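Local structure of ribokinase RBSK (Mycobacterium tuberculosis, 3GO6) at residues Gly77-Asp82 / Ala86-His91; Cys144-Thr149 / Val253-Trp258. The protein probably catalyses the ATP- and magnesium-dependent phosphorylation of D-ribose at O-5, giving D-ribose 5-phosphate. All coordinates share one frame; numbering follows the deposited sequence.

Contact 1: Gly77-Asp82 / Ala86-His91; sequences GAFGDD and AQLRAH
One face of the Phe79 ring carries the side chain of Arg89, and Leu88 CB meets the ring at its edge, near the ring plane. Arg89 CG sits over the middle of the ring, 3.7 Å from the centroid of Phe79, as a CH-pi contact. Further along the same extended chain, the guanidinium of Arg89 stacks on Phe79, with the two planes 28° apart. Phe79 CD2 lies 3.6 Å from Arg89 CZ. At the edge of the guanidinium, in its plane, a water accepts a bond from Arg89 NH2 (3.3 Å) and donates one to Gly80 O (2.8 Å). At the ring edge, Phe79 CE1 is 3.7 Å from Leu88 CB. Phe79 points to helix 83-94, and with CG anti to its carbonyl carbon (chi1 -66°) the ring lies against Arg89. The contact joins the first strand and the helix of the beta-alpha-beta unit 78-79, 83-94 and 103-104. Asp82 is the N-cap of that helix: its OD1 accepts from Ala85 N and also bonds Ser109 OG. Beyond the ring, Leu88 packs on Met30, a predicted substrate-binding residue. The cation of Arg89 probably gains from the pi face, while its NH2 bonds the water and, weakly, Thr104 OG1.

Contact 2: Cys144-Thr149 / Val253-Trp258; sequences CDVLLT and VLAANW
Val146 has CG1 anti to its backbone N (chi1 180°) and CG2 anti to its carbonyl carbon, and this spreads both methyls against Ala255. Leu148 has CG anti to its backbone N (chi1 173°), and its CD2 branch, anti to CA, reaches the same alanine. The strand is 146-149, an inner strand of the large sheet in the alpha/beta fold of the PfkB (ribokinase) family. Helix 246-257 lies against one face of this sheet. Val146 and Leu148 point to the helix, and Leu147 between them points away from it.

Ala255 is the nearest helix residue to the strand, with its CA 6.3 Å from the CA of Val146. Its CB is touched by Val146 CG1 at 4.0 Å and by Leu148 CD2 at 3.8 Å. The short side chain lets the helix backbone come close: Val146 CG2 lies 3.6 Å from Ala255 O. The same methyl lies 4.1 Å from Trp258 O, with Trp258 CB a little farther. The indole itself leads away from the strand and meets His212 edge-to-face.

All four touching residues are buried, and the contact across the segments is apolar in its side chains. Met173 of the neighbouring strand 171-175 packs on Leu148, Ala255 and Trp258. Helix 246-257 also contains Asp248, the predicted proton acceptor. Near its C-terminal end, away from the strand, Asn257 ND2 donates a nearly straight bond to Val253 O (2.8 Å, 169°), with the oxygen close to the amide plane of Asn257.

Overall arrangement
The two contacts share no element of the fold. Their centres are about 23 Å apart, and their nearest atoms about 9 Å, so they do not touch. Contact 1 is local in sequence and joins a short strand to the helix that follows it. It lies nearer the surface and is only partly buried. Contact 2 brings together parts over 100 residues apart and belongs to the core, between the large sheet and a helix. The chemistry follows the place. Contact 1 mixes an aromatic ring, a cation and a bridging water, whereas contact 2 relies on aliphatic side chains packed on an alanine and on backbone carbonyls. Next to contact 2 along the chain, the buried Asp145 forms a salt bridge with Arg21.

Contact 1: Gly77-Asp82 / Ala86-His91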
loop_
_atom_site.group_PDB
_atom_site.type_symbol
_atom_site.label_atom_id
_atom_site.label_comp_id
_atom_site.label_asym_id
_atom_site.label_seq_id
_atom_site.Cartn_x
_atom_site.Cartn_y
_atom_site.Cartn_z
ATOM N N GLY A 77 -5.550 -15.739 16.708
ATOM C CA GLY A 77 -5.391 -14.375 16.210
ATOM C C GLY A 77 -6.770 -13.779 15.939
ATOM O O GLY A 77 -7.791 -14.493 15.989
ATOM N N ALA A 78 -6.798 -12.473 15.679
ATOM C CA ALA A 78 -8.053 -11.750 15.464
ATOM C C ALA A 78 -8.162 -11.347 14.017
ATOM O O ALA A 78 -7.271 -10.675 13.496
ATOM C CB ALA A 78 -8.110 -10.529 16.354
ATOM N N PHE A 79 -9.238 -11.786 13.363
ATOM C CA PHE A 79 -9.554 -11.373 12.006
ATOM C C PHE A 79 -10.536 -10.207 12.127
ATOM O O PHE A 79 -11.257 -10.122 13.123
ATOM C CB PHE A 79 -10.239 -12.508 11.231
ATOM C CG PHE A 79 -9.360 -13.694 10.978
ATOM C CD1 PHE A 79 -8.502 -13.714 9.883
ATOM C CD2 PHE A 79 -9.389 -14.795 11.835
ATOM C CE1 PHE A 79 -7.675 -14.815 9.637
ATOM C CE2 PHE A 79 -8.565 -15.903 11.597
ATOM C CZ PHE A 79 -7.698 -15.905 10.496
ATOM N N GLY A 80 -10.563 -9.320 11.137
ATOM C CA GLY A 80 -11.603 -8.286 11.058
ATOM C C GLY A 80 -12.893 -8.904 10.541
ATOM O O GLY A 80 -12.905 -10.091 10.173
ATOM N N ASP A 81 -13.975 -8.126 10.514
ATOM C CA ASP A 81 -15.262 -8.665 10.054
ATOM C C ASP A 81 -15.506 -8.203 8.616
ATOM O O ASP A 81 -16.571 -7.697 8.263
ATOM C CB ASP A 81 -16.405 -8.311 11.050
ATOM C CG ASP A 81 -16.737 -6.820 11.093
ATOM O OD1 ASP A 81 -15.896 -5.986 10.670
ATOM O OD2 ASP A 81 -17.862 -6.473 11.554
ATOM N N ASP A 82 -14.480 -8.380 7.786
ATOM C CA ASP A 82 -14.452 -7.799 6.446
ATOM C C ASP A 82 -14.160 -8.856 5.379
ATOM O O ASP A 82 -13.816 -9.991 5.717
ATOM C CB ASP A 82 -13.438 -6.637 6.395
ATOM C CG ASP A 82 -11.995 -7.050 6.752
ATOM O OD1 ASP A 82 -11.696 -8.237 7.034
ATOM O OD2 ASP A 82 -11.146 -6.143 6.739
ATOM N N ALA A 86 -11.899 -13.346 4.873
ATOM C CA ALA A 86 -12.220 -14.640 4.232
ATOM C C ALA A 86 -10.992 -15.217 3.513
ATOM O O ALA A 86 -10.701 -16.398 3.609
ATOM C CB ALA A 86 -13.382 -14.473 3.231
ATOM N N GLN A 87 -10.280 -14.352 2.796
ATOM C CA GLN A 87 -9.061 -14.708 2.087
ATOM C C GLN A 87 -7.922 -15.082 3.057
ATOM O O GLN A 87 -7.159 -16.025 2.806
ATOM C CB GLN A 87 -8.690 -13.531 1.170
ATOM C CG GLN A 87 -7.539 -13.790 0.214
ATOM C CD GLN A 87 -7.282 -12.630 -0.753
ATOM O OE1 GLN A 87 -8.107 -11.717 -0.888
ATOM N NE2 GLN A 87 -6.129 -12.673 -1.433
ATOM N N LEU A 88 -7.820 -14.353 4.169
ATOM C CA LEU A 88 -6.808 -14.629 5.195
ATOM C C LEU A 88 -7.037 -15.988 5.865
ATOM O O LEU A 88 -6.091 -16.771 6.052
ATOM C CB LEU A 88 -6.788 -13.512 6.262
ATOM C CG LEU A 88 -6.417 -12.121 5.744
ATOM C CD1 LEU A 88 -6.546 -11.112 6.896
ATOM C CD2 LEU A 88 -4.986 -12.176 5.187
ATOM N N ARG A 89 -8.285 -16.266 6.226
ATOM C CA ARG A 89 -8.652 -17.560 6.810
ATOM C C ARG A 89 -8.387 -18.721 5.845
ATOM O O ARG A 89 -7.891 -19.766 6.241
ATOM C CB ARG A 89 -10.148 -17.577 7.176
ATOM C CG ARG A 89 -10.535 -16.783 8.399
ATOM C CD ARG A 89 -12.081 -16.529 8.399
ATOM N NE ARG A 89 -12.505 -15.721 9.558
ATOM C CZ ARG A 89 -12.567 -16.220 10.779
ATOM N NH1 ARG A 89 -12.239 -17.493 10.959
ATOM N NH2 ARG A 89 -12.947 -15.467 11.810
ATOM N N ALA A 90 -8.763 -18.546 4.589
ATOM C CA ALA A 90 -8.602 -19.606 3.596
ATOM C C ALA A 90 -7.107 -19.904 3.376
ATOM O O ALA A 90 -6.722 -21.058 3.187
ATOM C CB ALA A 90 -9.268 -19.205 2.297
ATOM N N HIS A 91 -6.270 -18.866 3.403
ATOM C CA HIS A 91 -4.800 -19.043 3.280
ATOM C C HIS A 91 -4.275 -19.974 4.380
ATOM O O HIS A 91 -3.484 -20.901 4.101
ATOM C CB HIS A 91 -4.071 -17.669 3.303
ATOM C CG HIS A 91 -2.573 -17.761 3.434
ATOM N ND1 HIS A 91 -1.766 -18.319 2.465
ATOM C CD2 HIS A 91 -1.738 -17.334 4.412
ATOM C CE1 HIS A 91 -0.499 -18.242 2.845
ATOM N NE2 HIS A 91 -0.454 -17.637 4.019
HETATM O O HOH W 1 -13.690 -12.733 10.177
#

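Contact 2: Cys144-Thr149 / Val253-Trp258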
loop_
_atom_site.group_PDB
_atom_site.type_symbol
_atom_site.label_atom_id
_atom_site.label_comp_id
_atom_site.label_asym_id
_atom_site.label_seq_id
_atom_site.Cartn_x
_atom_site.Cartn_y
_atom_site.Cartn_z
ATOM N N CYS A 144 -0.161 -27.625 23.800
ATOM C CA CYS A 144 0.953 -27.354 22.893
ATOM C C CYS A 144 2.290 -27.686 23.522
ATOM O O CYS A 144 2.423 -27.754 24.747
ATOM C CB CYS A 144 0.921 -25.930 22.313
ATOM S SG CYS A 144 1.521 -24.601 23.381
ATOM N N ASP A 145 3.262 -27.935 22.655
ATOM C CA ASP A 145 4.641 -28.176 23.046
ATOM C C ASP A 145 5.432 -26.859 23.015
ATOM O O ASP A 145 6.261 -26.594 23.897
ATOM C CB ASP A 145 5.239 -29.215 22.100
ATOM C CG ASP A 145 4.527 -30.557 22.213
ATOM O OD1 ASP A 145 4.208 -30.951 23.355
ATOM O OD2 ASP A 145 4.263 -31.190 21.179
ATOM N N VAL A 146 5.148 -26.033 22.004
ATOM C CA VAL A 146 5.795 -24.717 21.865
ATOM C C VAL A 146 4.738 -23.638 21.601
ATOM O O VAL A 146 3.927 -23.775 20.681
ATOM C CB VAL A 146 6.822 -24.706 20.700
ATOM C CG1 VAL A 146 7.492 -23.320 20.554
ATOM C CG2 VAL A 146 7.892 -25.794 20.882
ATOM N N LEU A 147 4.738 -22.592 22.425
ATOM C CA LEU A 147 4.015 -21.361 22.102
ATOM C C LEU A 147 4.954 -20.422 21.337
ATOM O O LEU A 147 6.058 -20.147 21.785
ATOM C CB LEU A 147 3.494 -20.650 23.361
ATOM C CG LEU A 147 3.164 -19.154 23.157
ATOM C CD1 LEU A 147 1.835 -18.931 22.462
ATOM C CD2 LEU A 147 3.235 -18.373 24.435
ATOM N N LEU A 148 4.529 -19.954 20.165
ATOM C CA LEU A 148 5.291 -18.941 19.458
ATOM C C LEU A 148 4.436 -17.676 19.316
ATOM O O LEU A 148 3.286 -17.728 18.838
ATOM C CB LEU A 148 5.765 -19.493 18.099
ATOM C CG LEU A 148 6.437 -18.523 17.126
ATOM C CD1 LEU A 148 7.716 -17.929 17.719
ATOM C CD2 LEU A 148 6.710 -19.202 15.786
ATOM N N THR A 149 4.987 -16.543 19.736
ATOM C CA THR A 149 4.245 -15.290 19.706
ATOM C C THR A 149 5.134 -14.137 19.217
ATOM O O THR A 149 6.358 -14.275 19.188
ATOM C CB THR A 149 3.587 -15.006 21.097
ATOM O OG1 THR A 149 2.571 -14.011 20.960
ATOM C CG2 THR A 149 4.611 -14.553 22.118
ATOM N N VAL A 253 10.027 -22.341 11.677
ATOM C CA VAL A 253 10.847 -23.571 11.633
ATOM C C VAL A 253 11.563 -23.843 12.963
ATOM O O VAL A 253 11.666 -25.007 13.391
ATOM C CB VAL A 253 11.849 -23.551 10.453
ATOM C CG1 VAL A 253 12.811 -24.767 10.516
ATOM C CG2 VAL A 253 11.078 -23.539 9.153
ATOM N N LEU A 254 12.046 -22.788 13.616
ATOM C CA LEU A 254 12.645 -22.946 14.933
ATOM C C LEU A 254 11.618 -23.548 15.901
ATOM O O LEU A 254 11.926 -24.514 16.634
ATOM C CB LEU A 254 13.210 -21.621 15.466
ATOM C CG LEU A 254 14.185 -21.782 16.638
ATOM C CD1 LEU A 254 15.531 -22.308 16.123
ATOM C CD2 LEU A 254 14.401 -20.473 17.392
ATOM N N ALA A 255 10.401 -22.997 15.898
ATOM C CA ALA A 255 9.322 -23.510 16.763
ATOM C C ALA A 255 8.995 -24.973 16.466
ATOM O O ALA A 255 8.732 -25.756 17.391
ATOM C CB ALA A 255 8.058 -22.648 16.639
ATOM N N ALA A 256 9.019 -25.329 15.180
ATOM C CA ALA A 256 8.676 -26.682 14.735
ATOM C C ALA A 256 9.740 -27.728 15.094
ATOM O O ALA A 256 9.466 -28.940 15.018
ATOM C CB ALA A 256 8.451 -26.684 13.236
ATOM N N ASN A 257 10.936 -27.262 15.476
ATOM C CA ASN A 257 12.093 -28.135 15.781
ATOM C C ASN A 257 12.684 -28.028 17.180
ATOM O O ASN A 257 13.582 -28.806 17.535
ATOM C CB ASN A 257 13.198 -27.896 14.740
ATOM C CG ASN A 257 12.827 -28.429 13.380
ATOM O OD1 ASN A 257 12.991 -29.615 13.114
ATOM N ND2 ASN A 257 12.290 -27.571 12.520
ATOM N N TRP A 258 12.210 -27.073 17.973
ATOM C CA TRP A 258 12.716 -26.865 19.314
ATOM C C TRP A 258 12.262 -27.979 20.279
ATOM O O TRP A 258 11.077 -28.319 20.306
ATOM C CB TRP A 258 12.245 -25.523 19.856
ATOM C CG TRP A 258 13.134 -24.970 20.938
ATOM C CD1 TRP A 258 12.933 -25.043 22.289
ATOM C CD2 TRP A 258 14.356 -24.236 20.751
ATOM N NE1 TRP A 258 13.961 -24.404 22.956
ATOM C CE2 TRP A 258 14.849 -23.909 22.035
ATOM C CE3 TRP A 258 15.091 -23.844 19.622
ATOM C CZ2 TRP A 258 16.019 -23.174 22.220
ATOM C CZ3 TRP A 258 16.256 -23.122 19.805
ATOM C CH2 TRP A 258 16.721 -22.807 21.096
#